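Local coordinates for chromosome replication initiation protein (Geobacillus kaustophilus, PDB 2VN2) that probably helps assemble the primosome at the start of bacterial chromosome replication, at residues A[22-27]-A[107-112]; A[42-45]-A[51-54]; A[56-61]-A[66-71]. One frame throughout, in Å; residues are numbered along the deposited sequence.

Contact 1 of 3, residues A[22-27]-A[107-112]; sequences LGHYKQ and VHHLYT. With MG (magnesium ion), chain E.
His24, Gln27 and His109 meet at a magnesium ion that bridges the loop after helix 19-22 to helix 100-116, in a partly buried place toward the periphery of the chain. His24 binds the metal through ND1 at 2.3 Å, and His109 through NE2 at 2.2 Å. CG of His109 stands anti to the backbone N (chi1 -176°), which carries the imidazole off the helix toward the loop. The two rings lie oblique to each other, with planes 61° apart and centroids 5.3 Å from each other, so the metal and not ring stacking joins them. The terminal amide of Gln27 also lies against the magnesium, at the edge of the His109 ring and turned nearly perpendicular to it; its orientation in the model is uncertain, although its place beside the ion is clear.

Beside the metal the contact turns apolar. CD2 of Leu110 sits over one face of the His24 imidazole, 4.2 Å from the ring centroid, a CH-pi contact that backs the ring on the side of the helix. Leu110 also packs on Trp9 of a second subunit, so a neighbouring chain borders the site. Gln113, one helical turn beyond His109, completes the protein ligands of this His/Gln magnesium site, which ties an early loop to the C-terminal helix of the DnaD N-terminal domain.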
loop_
_atom_site.group_PDB
_atom_site.type_symbol
_atom_site.label_atom_id
_atom_site.label_comp_id
_atom_site.label_asym_id
_atom_site.label_seq_id
_atom_site.Cartn_x
_atom_site.Cartn_y
_atom_site.Cartn_z
ATOM N N LEU A 22 -3.654 11.360 5.043
ATOM C CA LEU A 22 -4.908 11.719 4.406
ATOM C C LEU A 22 -5.901 12.342 5.329
ATOM O O LEU A 22 -6.565 13.273 4.969
ATOM C CB LEU A 22 -5.492 10.419 3.863
ATOM C CG LEU A 22 -6.492 10.568 2.786
ATOM C CD1 LEU A 22 -5.892 11.337 1.681
ATOM C CD2 LEU A 22 -6.837 9.143 2.347
ATOM N N GLY A 23 -6.010 11.830 6.548
ATOM C CA GLY A 23 -6.974 12.351 7.481
ATOM C C GLY A 23 -6.598 13.712 8.123
ATOM O O GLY A 23 -7.427 14.322 8.833
ATOM N N HIS A 24 -5.385 14.190 7.932
ATOM C CA HIS A 24 -4.911 15.322 8.707
ATOM C C HIS A 24 -3.981 16.239 7.993
ATOM O O HIS A 24 -3.491 17.097 8.618
ATOM C CB HIS A 24 -4.143 14.842 9.956
ATOM C CG HIS A 24 -4.959 13.957 10.872
ATOM N ND1 HIS A 24 -5.732 14.458 11.916
ATOM C CD2 HIS A 24 -5.132 12.609 10.886
ATOM C CE1 HIS A 24 -6.331 13.439 12.542
ATOM N NE2 HIS A 24 -6.018 12.315 11.908
ATOM N N TYR A 25 -3.708 16.057 6.710
ATOM C CA TYR A 25 -2.801 16.958 6.018
ATOM C C TYR A 25 -3.304 18.390 6.009
ATOM O O TYR A 25 -2.508 19.267 6.027
ATOM C CB TYR A 25 -2.515 16.504 4.581
ATOM C CG TYR A 25 -3.700 16.649 3.653
ATOM C CD1 TYR A 25 -3.930 17.854 2.916
ATOM C CD2 TYR A 25 -4.626 15.594 3.523
ATOM C CE1 TYR A 25 -5.070 17.990 2.113
ATOM C CE2 TYR A 25 -5.748 15.696 2.646
ATOM C CZ TYR A 25 -5.959 16.900 1.958
ATOM O OH TYR A 25 -7.032 16.974 1.132
ATOM N N LYS A 26 -4.617 18.624 5.885
ATOM C CA LYS A 26 -5.214 20.029 5.931
ATOM C C LYS A 26 -4.973 20.682 7.274
ATOM O O LYS A 26 -4.446 21.788 7.346
ATOM C CB LYS A 26 -6.733 20.079 5.541
ATOM C CG LYS A 26 -7.511 21.255 6.083
ATOM C CD LYS A 26 -8.900 20.776 6.537
ATOM C CE LYS A 26 -9.886 22.001 6.574
ATOM N NZ LYS A 26 -11.445 21.576 6.666
ATOM N N GLN A 27 -5.312 19.971 8.322
ATOM C CA GLN A 27 -4.947 20.387 9.649
ATOM C C GLN A 27 -3.459 20.637 9.839
ATOM O O GLN A 27 -3.117 21.307 10.801
ATOM C CB GLN A 27 -5.421 19.362 10.701
ATOM C CG GLN A 27 -6.809 19.631 11.333
ATOM C CD GLN A 27 -7.561 18.322 12.006
ATOM O OE1 GLN A 27 -7.837 17.260 11.362
ATOM N NE2 GLN A 27 -7.848 18.449 13.333
ATOM N N VAL A 107 2.716 13.427 14.481
ATOM C CA VAL A 107 2.645 12.748 15.705
ATOM C C VAL A 107 2.261 13.765 16.818
ATOM O O VAL A 107 1.525 13.430 17.709
ATOM C CB VAL A 107 3.962 11.896 16.054
ATOM C CG1 VAL A 107 4.045 11.542 17.589
ATOM C CG2 VAL A 107 4.001 10.611 15.208
ATOM N N HIS A 108 2.801 14.974 16.741
ATOM C CA HIS A 108 2.561 15.970 17.764
ATOM C C HIS A 108 1.089 16.401 17.706
ATOM O O HIS A 108 0.431 16.476 18.716
ATOM C CB HIS A 108 3.541 17.145 17.564
ATOM C CG HIS A 108 3.377 18.198 18.610
ATOM N ND1 HIS A 108 4.104 18.200 19.790
ATOM C CD2 HIS A 108 2.536 19.267 18.678
ATOM C CE1 HIS A 108 3.736 19.246 20.522
ATOM N NE2 HIS A 108 2.802 19.916 19.862
ATOM N N HIS A 109 0.549 16.522 16.491
ATOM C CA HIS A 109 -0.886 16.702 16.311
ATOM C C HIS A 109 -1.741 15.577 16.803
ATOM O O HIS A 109 -2.699 15.853 17.465
ATOM C CB HIS A 109 -1.231 16.808 14.822
ATOM C CG HIS A 109 -2.657 17.084 14.584
ATOM N ND1 HIS A 109 -3.184 18.368 14.613
ATOM C CD2 HIS A 109 -3.690 16.253 14.325
ATOM C CE1 HIS A 109 -4.479 18.310 14.384
ATOM N NE2 HIS A 109 -4.813 17.043 14.202
ATOM N N LEU A 110 -1.474 14.328 16.399
ATOM C CA LEU A 110 -2.228 13.199 16.868
ATOM C C LEU A 110 -2.244 13.105 18.368
ATOM O O LEU A 110 -3.233 12.653 18.943
ATOM C CB LEU A 110 -1.714 11.862 16.316
ATOM C CG LEU A 110 -1.809 11.664 14.805
ATOM C CD1 LEU A 110 -0.954 10.514 14.278
ATOM C CD2 LEU A 110 -3.216 11.435 14.410
ATOM N N TYR A 111 -1.112 13.412 18.960
ATOM C CA TYR A 111 -0.950 13.379 20.381
ATOM C C TYR A 111 -1.829 14.390 21.164
ATOM O O TYR A 111 -2.388 14.105 22.180
ATOM C CB TYR A 111 0.490 13.669 20.736
ATOM C CG TYR A 111 0.829 12.776 21.845
ATOM C CD1 TYR A 111 0.839 11.403 21.611
ATOM C CD2 TYR A 111 1.032 13.248 23.150
ATOM C CE1 TYR A 111 1.097 10.486 22.597
ATOM C CE2 TYR A 111 1.297 12.327 24.189
ATOM C CZ TYR A 111 1.343 10.909 23.883
ATOM O OH TYR A 111 1.606 9.862 24.851
ATOM N N THR A 112 -1.853 15.584 20.656
ATOM C CA THR A 112 -2.678 16.695 21.135
ATOM C C THR A 112 -4.142 16.419 20.934
ATOM O O THR A 112 -4.876 16.575 21.874
ATOM C CB THR A 112 -2.195 17.984 20.404
ATOM O OG1 THR A 112 -0.853 18.237 20.834
ATOM C CG2 THR A 112 -3.150 19.218 20.610
HETATM MG MG MG E . -6.598 16.178 13.173
#

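Contact 2 of 3, residues A[42-45]-A[51-54]; sequences QSFF and FPTP
Phe44 and Pro52 bring the last turn of helix 32-45 against the loop that leads into helix 54-59, their CA atoms 6.7 Å apart. One step along, the CA atoms of Phe45 and Phe51 are 7.6 Å apart, so the loop draws slightly away toward Phe51. The helix ends in regular turns, whereas 51-54 runs extended through Pro52 and Thr53, and no hydrogen bond links the two backbones. The contact rests instead on one proline set against two aromatic rings.

CB of Pro52 lies over a face of the Phe44 ring, 4.0 Å from its centroid and 23° off the normal, displaced toward the CG-CD2 side of the ring; the shortest approach is Pro52 CB to Phe44 CD2, 3.7 Å. CG of the proline continues along Phe44, to 4.0 Å from Phe44 CB. The guanidinium of Arg60 makes a cation-pi contact with the opposite face of this ring, leaving the phenyl held between an apolar and a charged partner.

In the winged-helix fold of the DnaD N-terminal domain, this is the corner where the chain leaves helix 32-45 and enters the helix-turn-helix. Thr53 takes the N-cap position of helix 54-59, its OG1 hydrogen-bonded to Glu56 N, while its CB is directed away from helix 32-45.

Phe45 meets the proline from another direction. With CG anti to the carbonyl carbon (chi1 -61°), its ring swings toward the loop and CE1 comes to 4.1 Å from Pro52 CD, at an oblique angle. Tyr97, on strand 97-98 of the wing, touches both Phe45 and Pro52 and stacks with the ring of Phe51.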
loop_
_atom_site.group_PDB
_atom_site.type_symbol
_atom_site.label_atom_id
_atom_site.label_comp_id
_atom_site.label_asym_id
_atom_site.label_seq_id
_atom_site.Cartn_x
_atom_site.Cartn_y
_atom_site.Cartn_z
ATOM N N GLN A 42 7.617 10.407 -2.775
ATOM C CA GLN A 42 7.713 9.013 -2.249
ATOM C C GLN A 42 8.020 8.010 -3.381
ATOM O O GLN A 42 8.875 7.139 -3.285
ATOM C CB GLN A 42 6.449 8.585 -1.526
ATOM C CG GLN A 42 6.583 7.197 -0.860
ATOM C CD GLN A 42 5.222 6.662 -0.381
ATOM O OE1 GLN A 42 4.251 7.462 -0.096
ATOM N NE2 GLN A 42 5.090 5.289 -0.338
ATOM N N SER A 43 7.325 8.205 -4.482
ATOM C CA SER A 43 7.398 7.332 -5.644
ATOM C C SER A 43 8.795 7.296 -6.301
ATOM O O SER A 43 9.264 6.245 -6.725
ATOM C CB SER A 43 6.353 7.845 -6.645
ATOM O OG SER A 43 6.305 7.025 -7.779
ATOM N N PHE A 44 9.403 8.458 -6.458
ATOM C CA PHE A 44 10.855 8.627 -6.746
ATOM C C PHE A 44 11.793 7.937 -5.726
ATOM O O PHE A 44 12.740 7.259 -6.140
ATOM C CB PHE A 44 11.219 10.112 -6.888
ATOM C CG PHE A 44 10.934 10.694 -8.249
ATOM C CD1 PHE A 44 11.611 10.260 -9.376
ATOM C CD2 PHE A 44 10.006 11.680 -8.407
ATOM C CE1 PHE A 44 11.320 10.795 -10.654
ATOM C CE2 PHE A 44 9.709 12.247 -9.670
ATOM C CZ PHE A 44 10.342 11.817 -10.766
ATOM N N PHE A 45 11.567 8.112 -4.410
ATOM C CA PHE A 45 12.394 7.424 -3.385
ATOM C C PHE A 45 12.316 5.902 -3.604
ATOM O O PHE A 45 13.269 5.190 -3.369
ATOM C CB PHE A 45 11.888 7.629 -1.927
ATOM C CG PHE A 45 11.875 9.067 -1.453
ATOM C CD1 PHE A 45 12.624 10.079 -2.141
ATOM C CD2 PHE A 45 11.178 9.393 -0.298
ATOM C CE1 PHE A 45 12.616 11.320 -1.717
ATOM C CE2 PHE A 45 11.178 10.644 0.165
ATOM C CZ PHE A 45 11.890 11.614 -0.545
ATOM N N PHE A 51 16.549 12.231 -4.341
ATOM C CA PHE A 51 16.606 13.660 -4.425
ATOM C C PHE A 51 16.050 14.100 -5.739
ATOM O O PHE A 51 16.735 14.753 -6.481
ATOM C CB PHE A 51 18.066 14.105 -4.314
ATOM C CG PHE A 51 18.244 15.535 -3.825
ATOM C CD1 PHE A 51 17.705 15.934 -2.591
ATOM C CD2 PHE A 51 18.969 16.460 -4.594
ATOM C CE1 PHE A 51 17.828 17.234 -2.117
ATOM C CE2 PHE A 51 19.109 17.809 -4.135
ATOM C CZ PHE A 51 18.522 18.185 -2.866
ATOM N N PRO A 52 14.764 13.828 -6.012
ATOM C CA PRO A 52 14.383 14.230 -7.381
ATOM C C PRO A 52 14.520 15.792 -7.485
ATOM O O PRO A 52 14.555 16.491 -6.456
ATOM C CB PRO A 52 12.909 13.834 -7.471
ATOM C CG PRO A 52 12.406 13.853 -5.970
ATOM C CD PRO A 52 13.602 13.398 -5.166
ATOM N N THR A 53 14.596 16.307 -8.713
ATOM C CA THR A 53 14.677 17.723 -9.007
ATOM C C THR A 53 13.196 18.195 -9.185
ATOM O O THR A 53 12.344 17.340 -9.388
ATOM C CB THR A 53 15.438 17.945 -10.330
ATOM O OG1 THR A 53 14.651 17.410 -11.395
ATOM C CG2 THR A 53 16.817 17.247 -10.372
ATOM N N PRO A 54 12.903 19.509 -9.123
ATOM C CA PRO A 54 11.583 20.058 -9.384
ATOM C C PRO A 54 11.076 19.830 -10.781
ATOM O O PRO A 54 9.854 19.622 -10.961
ATOM C CB PRO A 54 11.736 21.579 -9.115
ATOM C CG PRO A 54 12.755 21.686 -8.165
ATOM C CD PRO A 54 13.799 20.593 -8.690
#

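Contact 3 of 3, residues A[56-61]-A[66-71]; sequences ELAERM and AECMEM
Cys68 is the bump of this contact: it projects from helix 65-77 into the shallow hollow formed by Leu57 and Ala58 on helix 54-59. SG stands anti to its own backbone N (chi1 -177°), which drives the sulfur straight at the facing helix, where it comes to 3.3 Å from Leu57 CB, a tight fit. SG also lies 3.9 Å from Ala58 N, at the Leu57-Ala58 peptide. Behind it the CB atoms of Cys68 and Ala58 meet at 3.9 Å. Both side chains being small at this point, the helices approach closely, with the CA atoms of Ala58 and Cys68 only 5.9 Å apart.

The two helices are those of the helix-turn-helix within the winged-helix DnaD N-terminal domain, helix 65-77 holding the position of the recognition helix in DNA-binding relatives; a role of that kind is not established here. The chain turns sharply between them. Met61 N bonds back to Ala58 O at 3.0 Å as the first helix ends, and Glu67 OE2 holds Ser64 N at the start of the second.

At the turn end of the hollow the Met61 side chain comes toward Cys68, although the placing of its methyl is doubtful in the model. Leu57 uses its CB against the sulfur, and its branches reach Met41 and Phe44 of helix 32-45 and Pro52 of the loop, so the leucine lies between the two neighbouring helices. Arg60, just after the helix, packs on Leu22 of a second subunit.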
loop_
_atom_site.group_PDB
_atom_site.type_symbol
_atom_site.label_atom_id
_atom_site.label_comp_id
_atom_site.label_asym_id
_atom_site.label_seq_id
_atom_site.Cartn_x
_atom_site.Cartn_y
_atom_site.Cartn_z
ATOM N N GLU A 56 11.775 17.011 -12.439
ATOM C CA GLU A 56 11.331 15.595 -12.472
ATOM C C GLU A 56 9.968 15.499 -11.760
ATOM O O GLU A 56 9.016 14.896 -12.279
ATOM C CB GLU A 56 12.382 14.630 -11.848
ATOM C CG GLU A 56 13.760 14.557 -12.706
ATOM C CD GLU A 56 14.944 13.795 -12.002
ATOM O OE1 GLU A 56 15.213 14.014 -10.788
ATOM O OE2 GLU A 56 15.620 12.964 -12.683
ATOM N N LEU A 57 9.853 16.162 -10.608
ATOM C CA LEU A 57 8.550 16.285 -9.921
ATOM C C LEU A 57 7.502 16.881 -10.811
ATOM O O LEU A 57 6.428 16.306 -10.882
ATOM C CB LEU A 57 8.613 16.912 -8.469
ATOM C CG LEU A 57 9.642 16.227 -7.511
ATOM C CD1 LEU A 57 10.198 17.119 -6.362
ATOM C CD2 LEU A 57 9.083 14.973 -6.921
ATOM N N ALA A 58 7.780 17.940 -11.563
ATOM C CA ALA A 58 6.670 18.653 -12.277
ATOM C C ALA A 58 6.112 17.899 -13.464
ATOM O O ALA A 58 4.988 18.204 -13.922
ATOM C CB ALA A 58 7.090 20.061 -12.741
ATOM N N GLU A 59 6.883 16.915 -13.945
ATOM C CA GLU A 59 6.653 16.245 -15.232
ATOM C C GLU A 59 5.374 15.474 -15.130
ATOM O O GLU A 59 4.663 15.414 -16.110
ATOM C CB GLU A 59 7.864 15.347 -15.685
ATOM C CG GLU A 59 7.759 13.777 -15.517
ATOM C CD GLU A 59 9.195 12.980 -15.481
ATOM O OE1 GLU A 59 10.143 13.446 -16.200
ATOM O OE2 GLU A 59 9.368 11.925 -14.748
ATOM N N ARG A 60 5.061 14.910 -13.949
ATOM C CA ARG A 60 3.783 14.162 -13.726
ATOM C C ARG A 60 2.700 14.998 -13.028
ATOM O O ARG A 60 1.689 14.480 -12.649
ATOM C CB ARG A 60 4.033 12.786 -13.029
ATOM C CG ARG A 60 5.189 11.857 -13.670
ATOM C CD ARG A 60 5.342 10.408 -12.974
ATOM N NE ARG A 60 6.383 10.199 -11.915
ATOM C CZ ARG A 60 6.254 9.876 -10.576
ATOM N NH1 ARG A 60 5.074 9.723 -9.870
ATOM N NH2 ARG A 60 7.416 9.702 -9.897
ATOM N N MET A 61 2.891 16.316 -12.870
ATOM C CA MET A 61 1.905 17.159 -12.145
ATOM C C MET A 61 1.328 18.197 -13.126
ATOM O O MET A 61 1.913 18.425 -14.191
ATOM C CB MET A 61 2.513 17.923 -10.933
ATOM C CG MET A 61 3.363 17.232 -10.074
ATOM S SD MET A 61 3.852 17.964 -8.434
ATOM C CE MET A 61 5.164 17.150 -8.929
ATOM N N ALA A 66 8.804 25.504 -12.226
ATOM C CA ALA A 66 9.041 26.654 -11.350
ATOM C C ALA A 66 8.109 26.661 -10.123
ATOM O O ALA A 66 8.577 26.981 -9.012
ATOM C CB ALA A 66 8.940 28.000 -12.218
ATOM N N GLU A 67 6.821 26.322 -10.314
ATOM C CA GLU A 67 5.805 26.244 -9.209
ATOM C C GLU A 67 6.178 25.146 -8.294
ATOM O O GLU A 67 6.201 25.319 -7.099
ATOM C CB GLU A 67 4.398 25.972 -9.758
ATOM C CG GLU A 67 3.852 27.108 -10.600
ATOM C CD GLU A 67 2.540 26.793 -11.375
ATOM O OE1 GLU A 67 1.495 27.129 -10.748
ATOM O OE2 GLU A 67 2.517 26.251 -12.563
ATOM N N CYS A 68 6.507 23.995 -8.879
ATOM C CA CYS A 68 7.029 22.819 -8.127
ATOM C C CYS A 68 8.302 23.205 -7.280
ATOM O O CYS A 68 8.372 22.961 -6.074
ATOM C CB CYS A 68 7.195 21.609 -9.142
ATOM S SG CYS A 68 7.739 20.109 -8.297
ATOM N N MET A 69 9.264 23.927 -7.818
ATOM C CA MET A 69 10.392 24.390 -6.935
ATOM C C MET A 69 9.930 25.287 -5.825
ATOM O O MET A 69 10.447 25.257 -4.699
ATOM C CB MET A 69 11.513 25.163 -7.709
ATOM C CG MET A 69 12.593 25.717 -6.656
ATOM S SD MET A 69 13.479 24.303 -5.891
ATOM C CE MET A 69 13.296 24.418 -4.110
ATOM N N GLU A 70 8.962 26.144 -6.129
ATOM C CA GLU A 70 8.317 26.990 -5.084
ATOM C C GLU A 70 7.679 26.139 -3.994
ATOM O O GLU A 70 7.793 26.414 -2.804
ATOM C CB GLU A 70 7.236 27.766 -5.856
ATOM C CG GLU A 70 6.544 29.015 -5.310
ATOM C CD GLU A 70 7.346 30.280 -5.589
ATOM O OE1 GLU A 70 8.216 30.517 -4.690
ATOM O OE2 GLU A 70 7.114 30.982 -6.661
ATOM N N MET A 71 6.945 25.091 -4.410
ATOM C CA MET A 71 6.257 24.214 -3.465
ATOM C C MET A 71 7.290 23.451 -2.623
ATOM O O MET A 71 7.074 23.331 -1.494
ATOM C CB MET A 71 5.374 23.215 -4.252
ATOM C CG MET A 71 4.372 23.852 -5.197
ATOM S SD MET A 71 3.315 22.760 -6.211
ATOM C CE MET A 71 2.609 21.782 -4.878
#

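How the contacts relate
Contacts 2 and 3 are buried and lie about 11 Å apart between centres. They follow each other along the chain and meet around helix 54-59, where Pro54 O lies 3.4 Å from Cys68 SG. Both are apolar, but contact 2 sets a proline on aromatic rings whereas contact 3 packs a cysteine against leucine and alanine. Contact 1 lies on the other side of the chain's centre, about 24 to 25 Å from the other two between centres. It is more exposed, rests on metal coordination, and joins segments far apart in sequence. All three come within reach of the second subunit, contact 2 only through Ser43.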